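Local structure of split-soret cytochrome C (Desulfovibrio desulfuricans, 1H21) at the interface of chains A and B. The protein is an electron-transport cytochrome with two haem c groups and an iron-sulfur centre in each subunit of its homodimer, and may take part in sulfate reduction. Sequence-based numbering; all coordinates share one arbitrary frame. Chains: chain A/B, Split-soret cytochrome C.

The interface of chains A and B. Residues chain A 221-222; chain B 151-152, 155-156, 159-160, 162.
A loop of chain A, A:Asn221 and A:Trp222, lies against helix 147-158 of chain B and the loop that follows it, B:Lys159 to B:Ala162. A:Trp222 carries most of the contact and loses 114 Å² of surface to the partner. Its indole lies flat over the last turn of the helix. CG of A:Trp222 sits beside its backbone N and anti to the carbonyl carbon (chi1 -53°), which turns the ring at a slant across the helix, flat on its surface. The five-membered ring covers the backbone of B:Tyr156, with CA of B:Tyr156 3.9 Å from the ring centroid in a CH-pi contact. The six-membered ring rests on the CD1-CE1 edge of the phenol ring of the same tyrosine. The two planes stand 70° apart, edge to face. CD1 of B:Tyr156 points at the indole face near its rim, 3.7 Å from CZ3 of A:Trp222. The tyrosine ring is placed there by a CG anti to its backbone N. At the indole edge, the backbone O of B:Ile160 lies in the ring plane, 3.6 Å from CD1 of A:Trp222. The aliphatic part of B:Lys159 borders the benzene end of the indole, with CD 4.0 Å from CZ2 of A:Trp222. Nearer the backbone, CB of A:Trp222 packs on CB of B:Cys155 at 3.7 Å.

A hydrogen bond joins the two backbones. The amide N of B:Ala162 donates to the carbonyl O of A:Asn221 over 2.9 Å, with an angle of 162° at the hydrogen. It ties the chain A loop to the segment after the helix, while the indole packs on the helix itself.

A:Trp222 and B:Tyr156 also belong to haem pockets, so the contact borders the shared haem region of the homodimer. The chain A loop follows helix 204-213 and precedes the second CXXCH haem motif. The two-fold axis repeats the contact with the chains exchanged.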
loop_
_atom_site.group_PDB
_atom_site.type_symbol
_atom_site.label_atom_id
_atom_site.label_comp_id
_atom_site.label_asym_id
_atom_site.label_seq_id
_atom_site.Cartn_x
_atom_site.Cartn_y
_atom_site.Cartn_z
ATOM N N ASN A 221 19.954 -13.174 8.159
ATOM C CA ASN A 221 19.178 -11.948 8.307
ATOM C C ASN A 221 18.940 -11.206 6.981
ATOM O O ASN A 221 19.524 -10.149 6.725
ATOM C CB ASN A 221 19.864 -11.039 9.326
ATOM C CG ASN A 221 19.089 -9.784 9.581
ATOM O OD1 ASN A 221 17.861 -9.773 9.508
ATOM N ND2 ASN A 221 19.794 -8.706 9.864
ATOM N N TRP A 222 18.051 -11.756 6.156
ATOM C CA TRP A 222 17.730 -11.175 4.850
ATOM C C TRP A 222 16.331 -10.573 4.699
ATOM O O TRP A 222 16.130 -9.681 3.879
ATOM C CB TRP A 222 17.844 -12.243 3.762
ATOM C CG TRP A 222 19.120 -12.958 3.739
ATOM C CD1 TRP A 222 20.358 -12.414 3.610
ATOM C CD2 TRP A 222 19.303 -14.369 3.859
ATOM N NE1 TRP A 222 21.308 -13.400 3.643
ATOM C CE2 TRP A 222 20.690 -14.612 3.799
ATOM C CE3 TRP A 222 18.428 -15.452 4.018
ATOM C CZ2 TRP A 222 21.234 -15.894 3.893
ATOM C CZ3 TRP A 222 18.964 -16.731 4.109
ATOM C CH2 TRP A 222 20.358 -16.939 4.048
ATOM N N VAL B 151 12.978 -6.803 -1.459
ATOM C CA VAL B 151 14.115 -6.682 -0.564
ATOM C C VAL B 151 14.737 -8.018 -0.125
ATOM O O VAL B 151 15.943 -8.229 -0.299
ATOM C CB VAL B 151 13.738 -5.840 0.685
ATOM C CG1 VAL B 151 14.964 -5.617 1.541
ATOM C CG2 VAL B 151 13.146 -4.497 0.260
ATOM N N SER B 152 13.928 -8.899 0.464
ATOM C CA SER B 152 14.407 -10.197 0.942
ATOM C C SER B 152 15.134 -11.035 -0.120
ATOM O O SER B 152 16.205 -11.576 0.141
ATOM C CB SER B 152 13.251 -11.005 1.530
ATOM O OG SER B 152 12.682 -10.338 2.640
ATOM N N CYS B 155 18.477 -9.448 -0.861
ATOM C CA CYS B 155 19.441 -9.627 0.220
ATOM C C CYS B 155 19.971 -11.037 0.226
ATOM O O CYS B 155 21.147 -11.276 0.499
ATOM C CB CYS B 155 18.797 -9.358 1.576
ATOM S SG CYS B 155 18.678 -7.630 1.983
ATOM N N TYR B 156 19.073 -11.974 -0.035
ATOM C CA TYR B 156 19.391 -13.392 -0.083
ATOM C C TYR B 156 20.382 -13.714 -1.201
ATOM O O TYR B 156 21.470 -14.254 -0.944
ATOM C CB TYR B 156 18.086 -14.175 -0.290
ATOM C CG TYR B 156 18.261 -15.664 -0.515
ATOM C CD1 TYR B 156 18.854 -16.466 0.449
ATOM C CD2 TYR B 156 17.829 -16.259 -1.696
ATOM C CE1 TYR B 156 19.028 -17.837 0.247
ATOM C CE2 TYR B 156 17.989 -17.627 -1.920
ATOM C CZ TYR B 156 18.595 -18.412 -0.943
ATOM O OH TYR B 156 18.792 -19.771 -1.163
ATOM N N LYS B 159 23.626 -12.051 -0.448
ATOM C CA LYS B 159 24.136 -12.256 0.903
ATOM C C LYS B 159 24.486 -10.916 1.557
ATOM O O LYS B 159 25.661 -10.610 1.855
ATOM C CB LYS B 159 25.336 -13.198 0.870
ATOM C CG LYS B 159 25.031 -14.572 0.268
ATOM C CD LYS B 159 24.206 -15.443 1.221
ATOM C CE LYS B 159 24.204 -16.900 0.765
ATOM N NZ LYS B 159 23.541 -17.065 -0.536
ATOM N N ILE B 160 23.437 -10.115 1.734
ATOM C CA ILE B 160 23.516 -8.798 2.338
ATOM C C ILE B 160 22.439 -8.704 3.425
ATOM O O ILE B 160 21.260 -8.990 3.169
ATOM C CB ILE B 160 23.281 -7.715 1.256
ATOM C CG1 ILE B 160 24.460 -7.730 0.274
ATOM C CG2 ILE B 160 23.098 -6.340 1.895
ATOM C CD1 ILE B 160 24.319 -6.826 -0.950
ATOM N N ALA B 162 19.607 -7.424 5.644
ATOM C CA ALA B 162 18.529 -6.488 5.343
ATOM C C ALA B 162 18.607 -5.240 6.246
ATOM O O ALA B 162 17.881 -4.253 6.038
ATOM C CB ALA B 162 17.176 -7.197 5.470
#